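Local coordinates for putative lipoprotein (PDB 4Q1Z), which is of unknown function but is a putative two-domain bacterial lipoprotein of the DUF4876 family from the gut bacterium Bacteroides thetaiotaomicron, at residues V105-Y115 and D129-S138; C341-L349 and R380-N389. One frame throughout, in Å; residues are numbered along the deposited sequence.

Contact 1: residues V105-Y115 and D129-S138; sequences VSPLIFKEIYY and DQFYEIYNNS
A classic beta bulge interrupts the antiparallel pairing of strands 108-114 and 131-136: K111 and E112 both face E133. The evidence is in the amides: K111 N donates to E133 O at 2.7 Å, E112 N reaches that oxygen only weakly, and E133 N returns a bond to E112 O. Next to the bulge the K111 and E133 side chains run alongside each other. K111 CG stands anti to the backbone N (chi1 -172°), which brings CD against Y135 CD1. NZ comes to E133 OE2 from above the carboxylate plane, a 3.2 Å salt bridge; NZ also lies close to R388 O, and S195 OG bonds E133 OE2. A water lies between E112 OE1 and E133 OE1 and can donate to either; R388 pairs with E112 OE2. On the other face, I134 CD1 sits over the F110 ring, 3.9 Å from its centroid, a CH-pi contact. At one end, Y114 OH donates to D129 OD2 at 2.6 Å, and Q130 NE2 meets a lone pair of Y115 O in plane at 2.8 Å. At the other, N137 ND2 donates to S106 O. The arrangement is that of two neighbouring antiparallel strands within a large mixed sheet, their register shifted by one residue at a classic bulge.

Contact 2: residues C341-L349 and R380-N389; sequences CGLGIARKL and RGVVPVMRRN
L343 lies against G381 and V382 where strand 344-347 meets the end of strand 378-382 through a G1 beta bulge, in which G381 and V382 both face G344. Two backbone bonds define it: G344 N donates to V382 O at 2.9 Å, in the carbonyl plane, whereas V382 N approaches G344 O from above that carbonyl's plane, at 3.1 Å. G381 has a positive phi of 63°, a value that favours glycine at this position.

The L343 side chain can be traced outward. CB lies 3.5 Å from V382 O and also near G381 CA. With CG anti to the carbonyl carbon (chi1 -54°), the branch point is brought near G381 O, and the two methyls then part: CD1 settles on G381 O at 3.6 Å, while CD2 reaches V382 O and, farther out, V383 CG2. Cut back to an alanine here, the side chain would keep its CB beside V382 O but is likely to leave G381 O and V383 CG2 without the methyls that lie against them.

Beyond the bulge the chain turns through P384, whose CD lies 3.1 Å from G342 O and whose CG lies near G344 N. A346 CB touches V382 CG2 and lies obliquely near the R388 guanidinium. That guanidinium also pairs with E112, and V385 CB covers one of its faces. Its NH2 folds back on its own segment, donating to V383 O at 2.9 Å with an N-H...O angle of 150°.

Contacts 1 and 2 belong to one mixed sheet, in which strand 108-114 lies between strands 131-136 and 344-347, and strand 378-382 forms the outermost strand on that side. Their centres are 11 Å apart. One backbone join is a probable hydrogen bond from R347 N to K111 O at 2.7 Å; I113 and I345 are also hydrogen-bonded. Side chains add a further tie, with R388 NH2 2.8 Å from E112 OE2, so the segment 380-389 reaches past strand 344-347 to the polar group beside the contact 1 bulge. At the far end of contact 1, near D129, Y114 OH lies 3.4 Å from G342 CA. No active site is known; S106 and N389 each lie about 3 Å from different glycol molecules, probably crystallisation additives.

Contact 1: residues V105-Y115 and D129-S138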
loop_
_atom_site.group_PDB
_atom_site.type_symbol
_atom_site.label_atom_id
_atom_site.label_comp_id
_atom_site.label_asym_id
_atom_site.label_seq_id
_atom_site.Cartn_x
_atom_site.Cartn_y
_atom_site.Cartn_z
ATOM N N VAL A 105 7.939 -8.603 -0.700
ATOM C CA VAL A 105 7.576 -7.187 -0.710
ATOM C C VAL A 105 6.286 -6.957 -1.502
ATOM O O VAL A 105 6.234 -7.254 -2.707
ATOM C CB VAL A 105 8.731 -6.323 -1.288
ATOM C CG1 VAL A 105 8.267 -4.904 -1.584
ATOM C CG2 VAL A 105 9.946 -6.315 -0.363
ATOM N N SER A 106 5.260 -6.384 -0.818
ATOM C CA SER A 106 3.998 -5.985 -1.456
ATOM C C SER A 106 4.223 -4.614 -2.124
ATOM O O SER A 106 4.601 -3.658 -1.454
ATOM C CB SER A 106 2.849 -5.962 -0.465
ATOM O OG SER A 106 1.637 -5.945 -1.195
ATOM N N PRO A 107 4.131 -4.548 -3.465
ATOM C CA PRO A 107 4.496 -3.319 -4.182
ATOM C C PRO A 107 3.789 -1.984 -3.797
ATOM O O PRO A 107 4.484 -0.960 -3.660
ATOM C CB PRO A 107 4.173 -3.679 -5.632
ATOM C CG PRO A 107 3.275 -4.898 -5.559
ATOM C CD PRO A 107 3.789 -5.632 -4.409
ATOM N N LEU A 108 2.436 -1.949 -3.715
ATOM C CA LEU A 108 1.734 -0.699 -3.435
ATOM C C LEU A 108 0.764 -0.919 -2.315
ATOM O O LEU A 108 -0.260 -1.587 -2.491
ATOM C CB LEU A 108 1.055 -0.188 -4.709
ATOM C CG LEU A 108 0.370 1.172 -4.614
ATOM C CD1 LEU A 108 1.373 2.280 -4.428
ATOM C CD2 LEU A 108 -0.584 1.366 -5.778
ATOM N N ILE A 109 1.103 -0.389 -1.133
ATOM C CA ILE A 109 0.317 -0.668 0.080
ATOM C C ILE A 109 -0.198 0.585 0.797
ATOM O O ILE A 109 0.286 1.699 0.557
ATOM C CB ILE A 109 1.133 -1.581 1.072
ATOM C CG1 ILE A 109 2.593 -1.112 1.338
ATOM C CG2 ILE A 109 1.132 -3.026 0.602
ATOM C CD1 ILE A 109 2.833 -0.021 2.449
ATOM N N PHE A 110 -1.187 0.367 1.691
ATOM C CA PHE A 110 -1.771 1.347 2.622
ATOM C C PHE A 110 -0.766 1.521 3.743
ATOM O O PHE A 110 -0.545 0.580 4.510
ATOM C CB PHE A 110 -3.126 0.838 3.170
ATOM C CG PHE A 110 -4.334 1.071 2.283
ATOM C CD1 PHE A 110 -4.866 2.352 2.120
ATOM C CD2 PHE A 110 -4.987 0.003 1.674
ATOM C CE1 PHE A 110 -5.992 2.562 1.312
ATOM C CE2 PHE A 110 -6.106 0.214 0.866
ATOM C CZ PHE A 110 -6.600 1.491 0.685
ATOM N N LYS A 111 -0.094 2.664 3.800
ATOM C CA LYS A 111 0.954 2.913 4.808
ATOM C C LYS A 111 0.366 3.404 6.175
ATOM O O LYS A 111 0.809 2.988 7.252
ATOM C CB LYS A 111 1.952 3.943 4.237
ATOM C CG LYS A 111 3.191 4.167 5.070
ATOM C CD LYS A 111 4.113 5.160 4.382
ATOM C CE LYS A 111 4.953 5.940 5.352
ATOM N NZ LYS A 111 4.126 6.753 6.268
ATOM N N GLU A 112 -0.571 4.353 6.102
ATOM C CA GLU A 112 -1.201 4.984 7.248
ATOM C C GLU A 112 -2.614 5.320 6.866
ATOM O O GLU A 112 -2.831 5.774 5.736
ATOM C CB GLU A 112 -0.411 6.250 7.658
ATOM C CG GLU A 112 -0.973 6.992 8.870
ATOM C CD GLU A 112 0.021 7.335 9.967
ATOM O OE1 GLU A 112 1.242 7.155 9.755
ATOM O OE2 GLU A 112 -0.432 7.761 11.054
ATOM N N ILE A 113 -3.578 5.084 7.800
ATOM C CA ILE A 113 -5.009 5.367 7.628
ATOM C C ILE A 113 -5.581 6.020 8.908
ATOM O O ILE A 113 -5.366 5.517 10.018
ATOM C CB ILE A 113 -5.825 4.072 7.231
ATOM C CG1 ILE A 113 -5.240 3.364 5.971
ATOM C CG2 ILE A 113 -7.322 4.398 7.052
ATOM C CD1 ILE A 113 -5.801 1.943 5.648
ATOM N N TYR A 114 -6.324 7.138 8.742
ATOM C CA TYR A 114 -6.989 7.825 9.848
ATOM C C TYR A 114 -8.450 8.001 9.463
ATOM O O TYR A 114 -8.731 8.607 8.438
ATOM C CB TYR A 114 -6.275 9.131 10.182
ATOM C CG TYR A 114 -7.009 10.033 11.150
ATOM C CD1 TYR A 114 -7.480 9.549 12.375
ATOM C CD2 TYR A 114 -7.160 11.389 10.885
ATOM C CE1 TYR A 114 -8.114 10.391 13.288
ATOM C CE2 TYR A 114 -7.806 12.229 11.781
ATOM C CZ TYR A 114 -8.294 11.725 12.972
ATOM O OH TYR A 114 -8.930 12.570 13.843
ATOM N N TYR A 115 -9.378 7.407 10.246
ATOM C CA TYR A 115 -10.815 7.346 9.907
ATOM C C TYR A 115 -11.837 7.687 11.013
ATOM O O TYR A 115 -13.018 7.859 10.686
ATOM C CB TYR A 115 -11.151 5.898 9.450
ATOM C CG TYR A 115 -10.857 4.811 10.476
ATOM C CD1 TYR A 115 -11.747 4.545 11.517
ATOM C CD2 TYR A 115 -9.717 4.011 10.374
ATOM C CE1 TYR A 115 -11.465 3.584 12.484
ATOM C CE2 TYR A 115 -9.442 3.020 11.316
ATOM C CZ TYR A 115 -10.328 2.801 12.366
ATOM O OH TYR A 115 -10.093 1.826 13.309
ATOM N N ASP A 129 -11.505 14.954 8.829
ATOM C CA ASP A 129 -10.041 14.856 8.816
ATOM C C ASP A 129 -9.526 13.481 8.253
ATOM O O ASP A 129 -8.314 13.281 8.172
ATOM C CB ASP A 129 -9.449 15.161 10.214
ATOM C CG ASP A 129 -10.093 14.456 11.396
ATOM O OD1 ASP A 129 -10.946 13.553 11.169
ATOM O OD2 ASP A 129 -9.684 14.733 12.544
ATOM N N GLN A 130 -10.441 12.584 7.819
ATOM C CA GLN A 130 -10.126 11.258 7.259
ATOM C C GLN A 130 -9.087 11.319 6.116
ATOM O O GLN A 130 -9.197 12.173 5.235
ATOM C CB GLN A 130 -11.399 10.563 6.720
ATOM C CG GLN A 130 -12.426 10.199 7.780
ATOM C CD GLN A 130 -13.531 9.294 7.252
ATOM O OE1 GLN A 130 -14.055 9.458 6.138
ATOM N NE2 GLN A 130 -13.950 8.345 8.077
ATOM N N PHE A 131 -8.099 10.417 6.127
ATOM C CA PHE A 131 -7.083 10.323 5.083
ATOM C C PHE A 131 -6.528 8.885 4.999
ATOM O O PHE A 131 -6.620 8.106 5.955
ATOM C CB PHE A 131 -5.951 11.372 5.243
ATOM C CG PHE A 131 -4.864 11.045 6.244
ATOM C CD1 PHE A 131 -3.727 10.335 5.856
ATOM C CD2 PHE A 131 -4.983 11.429 7.579
ATOM C CE1 PHE A 131 -2.718 10.031 6.783
ATOM C CE2 PHE A 131 -3.969 11.138 8.500
ATOM C CZ PHE A 131 -2.836 10.455 8.088
ATOM N N TYR A 132 -5.957 8.563 3.824
ATOM C CA TYR A 132 -5.401 7.282 3.375
ATOM C C TYR A 132 -4.089 7.559 2.706
ATOM O O TYR A 132 -4.062 8.307 1.733
ATOM C CB TYR A 132 -6.376 6.604 2.355
ATOM C CG TYR A 132 -7.821 6.615 2.805
ATOM C CD1 TYR A 132 -8.663 7.681 2.488
ATOM C CD2 TYR A 132 -8.322 5.605 3.619
ATOM C CE1 TYR A 132 -9.969 7.732 2.958
ATOM C CE2 TYR A 132 -9.625 5.654 4.106
ATOM C CZ TYR A 132 -10.453 6.709 3.755
ATOM O OH TYR A 132 -11.755 6.745 4.196
ATOM N N GLU A 133 -2.997 7.034 3.253
ATOM C CA GLU A 133 -1.673 7.243 2.692
ATOM C C GLU A 133 -1.193 5.928 2.087
ATOM O O GLU A 133 -1.115 4.920 2.768
ATOM C CB GLU A 133 -0.715 7.810 3.733
ATOM C CG GLU A 133 0.681 8.066 3.201
ATOM C CD GLU A 133 1.641 8.763 4.148
ATOM O OE1 GLU A 133 1.174 9.474 5.068
ATOM O OE2 GLU A 133 2.868 8.588 3.970
ATOM N N ILE A 134 -0.941 5.968 0.777
ATOM C CA ILE A 134 -0.505 4.923 -0.157
ATOM C C ILE A 134 0.997 5.103 -0.365
ATOM O O ILE A 134 1.432 6.226 -0.554
ATOM C CB ILE A 134 -1.367 5.134 -1.454
ATOM C CG1 ILE A 134 -2.784 4.637 -1.260
ATOM C CG2 ILE A 134 -0.757 4.616 -2.747
ATOM C CD1 ILE A 134 -2.823 3.311 -0.541
ATOM N N TYR A 135 1.789 4.018 -0.285
ATOM C CA TYR A 135 3.254 4.063 -0.400
ATOM C C TYR A 135 3.780 3.121 -1.485
ATOM O O TYR A 135 3.318 1.982 -1.603
ATOM C CB TYR A 135 3.876 3.695 0.967
ATOM C CG TYR A 135 5.395 3.716 1.088
ATOM C CD1 TYR A 135 6.084 4.908 1.299
ATOM C CD2 TYR A 135 6.126 2.527 1.141
ATOM C CE1 TYR A 135 7.472 4.927 1.474
ATOM C CE2 TYR A 135 7.516 2.533 1.302
ATOM C CZ TYR A 135 8.182 3.735 1.485
ATOM O OH TYR A 135 9.549 3.751 1.664
ATOM N N ASN A 136 4.775 3.596 -2.259
ATOM C CA ASN A 136 5.449 2.761 -3.242
ATOM C C ASN A 136 6.523 2.008 -2.480
ATOM O O ASN A 136 7.576 2.573 -2.138
ATOM C CB ASN A 136 6.002 3.558 -4.411
ATOM C CG ASN A 136 6.686 2.717 -5.477
ATOM O OD1 ASN A 136 6.957 1.525 -5.304
ATOM N ND2 ASN A 136 6.981 3.322 -6.615
ATOM N N ASN A 137 6.202 0.748 -2.140
ATOM C CA ASN A 137 7.046 -0.162 -1.356
ATOM C C ASN A 137 7.961 -1.036 -2.268
ATOM O O ASN A 137 8.798 -1.787 -1.768
ATOM C CB ASN A 137 6.104 -1.035 -0.514
ATOM C CG ASN A 137 6.643 -1.555 0.778
ATOM O OD1 ASN A 137 7.259 -0.838 1.576
ATOM N ND2 ASN A 137 6.349 -2.811 1.039
ATOM N N SER A 138 7.821 -0.881 -3.603
ATOM C CA SER A 138 8.509 -1.648 -4.633
ATOM C C SER A 138 9.918 -1.083 -5.042
ATOM O O SER A 138 10.357 -0.016 -4.584
ATOM C CB SER A 138 7.605 -1.779 -5.859
ATOM O OG SER A 138 7.761 -0.748 -6.823
HETATM O O HOH W 1 2.334 8.348 7.374
#

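Contact 2: residues C341-L349 and R380-N389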
loop_
_atom_site.group_PDB
_atom_site.type_symbol
_atom_site.label_atom_id
_atom_site.label_comp_id
_atom_site.label_asym_id
_atom_site.label_seq_id
_atom_site.Cartn_x
_atom_site.Cartn_y
_atom_site.Cartn_z
ATOM N N CYS A 341 -11.652 9.788 18.592
ATOM C CA CYS A 341 -10.556 9.828 19.555
ATOM C C CYS A 341 -9.275 10.423 18.949
ATOM O O CYS A 341 -8.300 10.638 19.678
ATOM C CB CYS A 341 -10.303 8.460 20.186
ATOM S SG CYS A 341 -9.800 7.175 19.030
ATOM N N GLY A 342 -9.318 10.736 17.654
ATOM C CA GLY A 342 -8.221 11.350 16.915
ATOM C C GLY A 342 -7.010 10.466 16.775
ATOM O O GLY A 342 -5.891 10.972 16.752
ATOM N N LEU A 343 -7.222 9.141 16.719
ATOM C CA LEU A 343 -6.163 8.144 16.591
ATOM C C LEU A 343 -6.370 7.300 15.345
ATOM O O LEU A 343 -7.508 7.013 14.933
ATOM C CB LEU A 343 -6.077 7.238 17.839
ATOM C CG LEU A 343 -5.922 7.925 19.220
ATOM C CD1 LEU A 343 -5.902 6.903 20.335
ATOM C CD2 LEU A 343 -4.684 8.811 19.294
ATOM N N GLY A 344 -5.255 6.902 14.750
ATOM C CA GLY A 344 -5.287 6.095 13.550
ATOM C C GLY A 344 -4.517 4.805 13.668
ATOM O O GLY A 344 -4.256 4.311 14.771
ATOM N N ILE A 345 -4.168 4.257 12.501
ATOM C CA ILE A 345 -3.438 3.007 12.325
ATOM C C ILE A 345 -2.256 3.278 11.365
ATOM O O ILE A 345 -2.357 4.078 10.433
ATOM C CB ILE A 345 -4.381 1.844 11.842
ATOM C CG1 ILE A 345 -5.103 2.185 10.512
ATOM C CG2 ILE A 345 -5.387 1.409 12.959
ATOM C CD1 ILE A 345 -5.616 1.051 9.724
ATOM N N ALA A 346 -1.124 2.651 11.636
ATOM C CA ALA A 346 0.066 2.840 10.831
ATOM C C ALA A 346 0.724 1.481 10.547
ATOM O O ALA A 346 0.889 0.683 11.459
ATOM C CB ALA A 346 1.031 3.787 11.552
ATOM N N ARG A 347 1.066 1.205 9.286
ATOM C CA ARG A 347 1.712 -0.057 8.896
ATOM C C ARG A 347 3.111 -0.137 9.500
ATOM O O ARG A 347 3.836 0.867 9.524
ATOM C CB ARG A 347 1.767 -0.170 7.374
ATOM C CG ARG A 347 2.025 -1.546 6.830
ATOM C CD ARG A 347 1.349 -1.735 5.475
ATOM N NE ARG A 347 0.858 -3.104 5.416
ATOM C CZ ARG A 347 -0.306 -3.487 4.932
ATOM N NH1 ARG A 347 -1.102 -2.614 4.340
ATOM N NH2 ARG A 347 -0.677 -4.749 5.016
ATOM N N LYS A 348 3.459 -1.326 10.035
ATOM C CA LYS A 348 4.752 -1.622 10.655
ATOM C C LYS A 348 5.810 -1.758 9.601
ATOM O O LYS A 348 5.528 -2.234 8.506
ATOM C CB LYS A 348 4.695 -2.932 11.476
ATOM C CG LYS A 348 3.890 -2.857 12.763
ATOM C CD LYS A 348 3.807 -4.250 13.388
ATOM C CE LYS A 348 2.759 -4.334 14.469
ATOM N NZ LYS A 348 2.537 -5.741 14.876
ATOM N N LEU A 349 7.040 -1.379 9.952
ATOM C CA LEU A 349 8.215 -1.503 9.105
ATOM C C LEU A 349 8.688 -2.941 9.097
ATOM O O LEU A 349 8.582 -3.624 10.117
ATOM C CB LEU A 349 9.335 -0.602 9.645
ATOM C CG LEU A 349 9.149 0.893 9.479
ATOM C CD1 LEU A 349 10.029 1.651 10.444
ATOM C CD2 LEU A 349 9.477 1.315 8.102
ATOM N N ARG A 380 -1.770 0.081 16.221
ATOM C CA ARG A 380 -3.095 0.604 16.522
ATOM C C ARG A 380 -3.080 1.757 17.512
ATOM O O ARG A 380 -2.283 1.755 18.454
ATOM C CB ARG A 380 -3.955 -0.513 17.098
ATOM C CG ARG A 380 -4.256 -1.621 16.120
ATOM C CD ARG A 380 -5.154 -2.638 16.749
ATOM N NE ARG A 380 -4.503 -3.327 17.861
ATOM C CZ ARG A 380 -3.785 -4.439 17.738
ATOM N NH1 ARG A 380 -3.601 -4.993 16.542
ATOM N NH2 ARG A 380 -3.250 -5.009 18.809
ATOM N N GLY A 381 -4.000 2.700 17.307
ATOM C CA GLY A 381 -4.192 3.869 18.157
ATOM C C GLY A 381 -3.030 4.838 18.219
ATOM O O GLY A 381 -2.754 5.385 19.285
ATOM N N VAL A 382 -2.346 5.052 17.082
ATOM C CA VAL A 382 -1.228 5.997 16.953
ATOM C C VAL A 382 -1.782 7.413 16.743
ATOM O O VAL A 382 -2.917 7.565 16.292
ATOM C CB VAL A 382 -0.243 5.624 15.802
ATOM C CG1 VAL A 382 0.419 4.284 16.037
ATOM C CG2 VAL A 382 -0.917 5.661 14.432
ATOM N N VAL A 383 -0.989 8.443 17.037
ATOM C CA VAL A 383 -1.413 9.799 16.715
ATOM C C VAL A 383 -1.178 9.934 15.208
ATOM O O VAL A 383 -0.035 9.709 14.785
ATOM C CB VAL A 383 -0.704 10.903 17.540
ATOM C CG1 VAL A 383 -1.052 12.288 17.002
ATOM C CG2 VAL A 383 -1.066 10.794 19.019
ATOM N N PRO A 384 -2.228 10.246 14.380
ATOM C CA PRO A 384 -2.022 10.320 12.918
ATOM C C PRO A 384 -0.930 11.289 12.517
ATOM O O PRO A 384 -0.801 12.364 13.109
ATOM C CB PRO A 384 -3.387 10.763 12.397
ATOM C CG PRO A 384 -4.321 10.249 13.417
ATOM C CD PRO A 384 -3.641 10.509 14.708
ATOM N N VAL A 385 -0.082 10.840 11.577
ATOM C CA VAL A 385 1.024 11.616 11.004
ATOM C C VAL A 385 0.981 11.437 9.497
ATOM O O VAL A 385 0.772 10.321 9.027
ATOM C CB VAL A 385 2.420 11.243 11.601
ATOM C CG1 VAL A 385 3.559 11.904 10.825
ATOM C CG2 VAL A 385 2.513 11.617 13.085
HETATM N N MSE A 386 1.167 12.536 8.739
HETATM C CA MSE A 386 1.245 12.493 7.275
HETATM C C MSE A 386 2.714 12.424 6.840
HETATM O O MSE A 386 3.522 13.258 7.280
HETATM C CB MSE A 386 0.552 13.696 6.652
HETATM C CG MSE A 386 -0.922 13.459 6.402
HETATM SE SE MSE A 386 -1.798 15.148 6.130
HETATM C CE MSE A 386 -1.259 15.625 4.342
ATOM N N ARG A 387 3.056 11.422 5.986
ATOM C CA ARG A 387 4.402 11.171 5.465
ATOM C C ARG A 387 5.360 10.817 6.641
ATOM O O ARG A 387 6.478 11.328 6.745
ATOM C CB ARG A 387 4.914 12.358 4.608
ATOM C CG ARG A 387 4.122 12.556 3.313
ATOM C CD ARG A 387 4.526 13.806 2.562
ATOM N NE ARG A 387 3.502 14.178 1.588
ATOM C CZ ARG A 387 2.635 15.173 1.738
ATOM N NH1 ARG A 387 2.698 15.961 2.801
ATOM N NH2 ARG A 387 1.721 15.412 0.806
ATOM N N ARG A 388 4.899 9.914 7.523
ATOM C CA ARG A 388 5.670 9.425 8.666
ATOM C C ARG A 388 6.897 8.656 8.152
ATOM O O ARG A 388 6.839 8.091 7.055
ATOM C CB ARG A 388 4.787 8.527 9.566
ATOM C CG ARG A 388 5.389 8.215 10.939
ATOM C CD ARG A 388 4.729 7.040 11.626
ATOM N NE ARG A 388 3.305 7.275 11.866
ATOM C CZ ARG A 388 2.799 7.818 12.968
ATOM N NH1 ARG A 388 3.599 8.198 13.960
ATOM N NH2 ARG A 388 1.491 7.982 13.091
ATOM N N ASN A 389 8.002 8.654 8.940
ATOM C CA ASN A 389 9.291 7.999 8.644
ATOM C C ASN A 389 9.853 8.448 7.295
ATOM O O ASN A 389 10.305 7.609 6.511
ATOM C CB ASN A 389 9.206 6.453 8.679
ATOM C CG ASN A 389 8.395 5.855 9.783
ATOM O OD1 ASN A 389 8.480 6.255 10.946
ATOM N ND2 ASN A 389 7.627 4.833 9.441
#